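DUF411 domain-containing protein (Pseudomonas aeruginosa, PDB 6WIS) binds copper as a cysteine-bridged tetranuclear cluster and probably serves bacterial copper resistance. Local coordinates at residues A[42-55]-A[58-70]. Numbering follows the deposited sequence.
Sequences KSRLGVPYSMGSCH and VIDGKFVEGHVPA. With CU (copper (II) ion), chain C; CU (copper (II) ion), chain D.
Cys54 SG bridges two copper ions, lying 2.3 Å from each; His55 ND1 binds one of them, and His67 NE2 the other at 2.1 Å. Cys16 completes the first site and Cys15 the second. The two imidazoles meet as a T-shaped pair with planes at 71°: the edge of His55 brings CE1 over the centre of the His67 ring. Two further contacts help hold the His55 ring: a weak hydrogen bond from NE2 to Gly66 O (2.7 Å), and a CH-pi contact from Gly66 CA over one face. His67 ND1, turned from the metal, donates to Pro95 O.

Glu65 is the polar centre of the contact. Its chain is bent at chi2 (69°), which swings the carboxylate toward 42-55, where OE2 accepts twice: Lys42 NZ comes to the syn lone pair in a 2.8 Å salt bridge, Ser53 N to the anti one at 2.7 Å. OE1 is hydrogen-bonded to Thr56 OG1. The backbone bond from Gly66 N to His55 O (3.1 Å) adds a link beside the metal ligands.

Apolar packing joins the helix end and the loop after it to the strands. Val47 CG2 sits over the Phe63 ring, 12° off its normal, while Leu45 CD1 meets Val58 CG2 at 3.8 Å. Gly46, with positive phi, closes helix 38-45 in a Schellman motif (Val47 N to Lys42 O, weakly Gly46 N to Ser43 O). The 54-55 and 66-67 ends supply Cys54, His55 and His67 to the cysteine-bridged tetranuclear copper cluster of CopG.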
# COMPACT_ATOMS: atom_id res chain seq x y z
N LYS A 42 3.86 -10.37 5.37
CA LYS A 42 3.07 -9.39 6.10
C LYS A 42 3.40 -9.43 7.59
O LYS A 42 3.54 -8.38 8.23
CB LYS A 42 1.58 -9.64 5.86
CG LYS A 42 1.08 -9.25 4.46
CD LYS A 42 -0.45 -9.28 4.44
CE LYS A 42 -0.97 -9.60 3.04
NZ LYS A 42 -0.37 -8.67 2.01
N SER A 43 3.54 -10.63 8.15
CA SER A 43 3.80 -10.71 9.59
C SER A 43 5.20 -10.21 9.92
O SER A 43 5.39 -9.59 10.97
CB SER A 43 3.62 -12.14 10.09
OG SER A 43 4.72 -12.93 9.70
N ARG A 44 6.18 -10.41 9.04
CA ARG A 44 7.51 -9.88 9.34
C ARG A 44 7.54 -8.36 9.27
O ARG A 44 8.31 -7.73 10.00
CB ARG A 44 8.54 -10.48 8.39
CG ARG A 44 8.91 -11.90 8.79
CD ARG A 44 9.76 -12.59 7.74
NE ARG A 44 9.82 -14.03 8.00
CZ ARG A 44 10.67 -14.87 7.42
NH1 ARG A 44 11.55 -14.42 6.54
NH2 ARG A 44 10.63 -16.15 7.72
N LEU A 45 6.72 -7.75 8.41
CA LEU A 45 6.67 -6.30 8.31
C LEU A 45 5.79 -5.67 9.37
O LEU A 45 5.82 -4.45 9.54
CB LEU A 45 6.20 -5.91 6.91
CG LEU A 45 7.22 -6.13 5.78
CD1 LEU A 45 6.54 -6.13 4.43
CD2 LEU A 45 8.28 -5.02 5.82
N GLY A 46 4.98 -6.48 10.08
CA GLY A 46 4.10 -5.94 11.09
C GLY A 46 2.77 -5.45 10.57
O GLY A 46 2.14 -4.60 11.21
N VAL A 47 2.30 -5.97 9.44
CA VAL A 47 0.98 -5.57 8.95
C VAL A 47 -0.07 -6.21 9.85
O VAL A 47 -0.10 -7.44 9.96
CB VAL A 47 0.76 -5.99 7.49
CG1 VAL A 47 -0.66 -5.57 7.03
CG2 VAL A 47 1.88 -5.45 6.58
N PRO A 48 -0.96 -5.44 10.47
CA PRO A 48 -1.96 -6.04 11.36
C PRO A 48 -2.90 -6.97 10.61
O PRO A 48 -3.32 -6.70 9.48
CB PRO A 48 -2.73 -4.83 11.92
CG PRO A 48 -1.78 -3.67 11.72
CD PRO A 48 -1.13 -3.98 10.40
N TYR A 49 -3.25 -8.05 11.29
CA TYR A 49 -4.08 -9.14 10.82
C TYR A 49 -5.19 -8.71 9.87
O TYR A 49 -5.17 -9.07 8.68
CB TYR A 49 -4.63 -9.86 12.07
CG TYR A 49 -5.44 -11.10 11.81
CD1 TYR A 49 -4.92 -12.14 11.05
CD2 TYR A 49 -6.71 -11.23 12.34
CE1 TYR A 49 -5.67 -13.29 10.81
CE2 TYR A 49 -7.46 -12.37 12.11
CZ TYR A 49 -6.94 -13.40 11.34
OH TYR A 49 -7.70 -14.52 11.12
N SER A 50 -6.17 -7.93 10.34
CA SER A 50 -7.30 -7.55 9.50
C SER A 50 -7.07 -6.22 8.78
O SER A 50 -8.03 -5.48 8.51
CB SER A 50 -8.59 -7.50 10.31
OG SER A 50 -8.70 -6.23 10.94
N MSE A 51 -5.82 -5.95 8.45
CA MSE A 51 -5.51 -4.73 7.69
C MSE A 51 -4.83 -5.16 6.40
O MSE A 51 -4.37 -4.31 5.70
CB MSE A 51 -4.61 -3.81 8.51
CG MSE A 51 -5.28 -2.52 8.86
SE MSE A 51 -4.20 -1.36 9.96
CE MSE A 51 -5.35 -0.84 11.43
N GLY A 52 -4.81 -6.46 6.14
CA GLY A 52 -4.15 -6.97 4.95
C GLY A 52 -4.91 -6.64 3.67
O GLY A 52 -6.10 -6.34 3.66
N SER A 53 -4.18 -6.72 2.57
CA SER A 53 -4.74 -6.42 1.26
C SER A 53 -4.13 -7.43 0.30
O SER A 53 -3.63 -8.48 0.72
CB SER A 53 -4.49 -4.94 0.91
OG SER A 53 -5.14 -4.55 -0.28
N CYS A 54 -4.15 -7.10 -0.99
CA CYS A 54 -3.71 -8.01 -2.05
C CYS A 54 -2.22 -7.89 -2.39
O CYS A 54 -1.69 -8.71 -3.15
CB CYS A 54 -4.54 -7.72 -3.31
SG CYS A 54 -4.60 -5.91 -3.61
N HIS A 55 -1.53 -6.87 -1.88
CA HIS A 55 -0.10 -6.73 -2.14
C HIS A 55 0.52 -5.95 -0.98
O HIS A 55 -0.17 -5.25 -0.25
CB HIS A 55 0.17 -6.02 -3.47
CG HIS A 55 -0.30 -4.59 -3.50
ND1 HIS A 55 -1.40 -4.17 -4.22
CD2 HIS A 55 0.19 -3.48 -2.88
CE1 HIS A 55 -1.58 -2.87 -4.05
NE2 HIS A 55 -0.64 -2.43 -3.22
N VAL A 58 7.31 -2.13 0.04
CA VAL A 58 8.29 -1.72 1.06
C VAL A 58 9.08 -0.55 0.51
O VAL A 58 9.68 -0.65 -0.57
CB VAL A 58 9.25 -2.86 1.47
CG1 VAL A 58 10.11 -2.40 2.67
CG2 VAL A 58 8.47 -4.13 1.85
N ILE A 59 9.09 0.56 1.23
CA ILE A 59 9.83 1.73 0.78
C ILE A 59 10.57 2.29 1.98
O ILE A 59 9.94 2.58 3.01
CB ILE A 59 8.95 2.81 0.11
CG1 ILE A 59 9.80 4.03 -0.27
CG2 ILE A 59 7.74 3.22 1.00
CD1 ILE A 59 9.20 4.86 -1.44
N ASP A 60 11.89 2.40 1.87
CA ASP A 60 12.73 3.00 2.90
C ASP A 60 12.39 2.45 4.28
O ASP A 60 12.33 3.18 5.27
CB ASP A 60 12.62 4.53 2.85
CG ASP A 60 13.15 5.12 1.53
OD1 ASP A 60 14.28 4.77 1.09
OD2 ASP A 60 12.43 5.93 0.92
N GLY A 61 12.12 1.14 4.32
CA GLY A 61 11.87 0.44 5.55
C GLY A 61 10.43 0.36 6.02
O GLY A 61 10.15 -0.40 6.95
N LYS A 62 9.51 1.11 5.41
CA LYS A 62 8.12 1.15 5.86
C LYS A 62 7.24 0.36 4.89
O LYS A 62 7.52 0.30 3.69
CB LYS A 62 7.64 2.59 5.97
CG LYS A 62 8.61 3.50 6.73
CD LYS A 62 8.02 4.88 6.94
CE LYS A 62 8.94 5.74 7.84
NZ LYS A 62 8.21 6.98 8.17
N PHE A 63 6.17 -0.25 5.42
CA PHE A 63 5.30 -1.05 4.56
C PHE A 63 4.16 -0.21 3.99
O PHE A 63 3.71 0.77 4.59
CB PHE A 63 4.73 -2.28 5.30
CG PHE A 63 3.76 -1.97 6.43
CD1 PHE A 63 2.44 -1.61 6.17
CD2 PHE A 63 4.16 -2.13 7.75
CE1 PHE A 63 1.57 -1.36 7.20
CE2 PHE A 63 3.29 -1.89 8.79
CZ PHE A 63 2.00 -1.51 8.52
N VAL A 64 3.69 -0.61 2.81
CA VAL A 64 2.62 0.06 2.07
C VAL A 64 1.66 -1.07 1.72
O VAL A 64 1.95 -1.87 0.83
CB VAL A 64 3.13 0.77 0.81
CG1 VAL A 64 1.96 1.39 0.03
CG2 VAL A 64 4.22 1.86 1.17
N GLU A 65 0.57 -1.19 2.46
CA GLU A 65 -0.33 -2.32 2.33
C GLU A 65 -1.51 -1.92 1.46
O GLU A 65 -2.27 -1.01 1.81
CB GLU A 65 -0.81 -2.79 3.71
CG GLU A 65 -1.69 -4.04 3.67
CD GLU A 65 -0.92 -5.29 3.26
OE1 GLU A 65 0.32 -5.21 3.24
OE2 GLU A 65 -1.55 -6.35 2.97
N GLY A 66 -1.65 -2.56 0.32
CA GLY A 66 -2.81 -2.28 -0.50
C GLY A 66 -2.69 -1.04 -1.39
O GLY A 66 -1.61 -0.50 -1.68
N HIS A 67 -3.86 -0.59 -1.84
CA HIS A 67 -3.96 0.42 -2.90
C HIS A 67 -3.83 1.84 -2.33
O HIS A 67 -4.73 2.68 -2.46
CB HIS A 67 -5.26 0.20 -3.66
CG HIS A 67 -5.24 -1.05 -4.49
ND1 HIS A 67 -4.85 -1.05 -5.82
CD2 HIS A 67 -5.49 -2.34 -4.17
CE1 HIS A 67 -4.87 -2.29 -6.28
NE2 HIS A 67 -5.25 -3.10 -5.31
N VAL A 68 -2.68 2.11 -1.71
CA VAL A 68 -2.38 3.45 -1.16
C VAL A 68 -2.05 4.40 -2.31
O VAL A 68 -1.19 4.07 -3.15
CB VAL A 68 -1.21 3.38 -0.18
CG1 VAL A 68 -0.95 4.78 0.41
CG2 VAL A 68 -1.45 2.33 0.96
N PRO A 69 -2.67 5.57 -2.38
CA PRO A 69 -2.31 6.53 -3.44
C PRO A 69 -0.87 7.01 -3.28
O PRO A 69 -0.35 7.13 -2.17
CB PRO A 69 -3.31 7.68 -3.24
CG PRO A 69 -4.52 6.99 -2.61
CD PRO A 69 -3.88 6.00 -1.65
N ALA A 70 -0.25 7.34 -4.42
CA ALA A 70 1.15 7.79 -4.43
C ALA A 70 1.39 8.95 -3.47
O ALA A 70 2.37 8.95 -2.72
CB ALA A 70 1.56 8.17 -5.85
CU CU C . -2.74 -5.77 -4.88
CU CU D . -5.43 -5.17 -5.62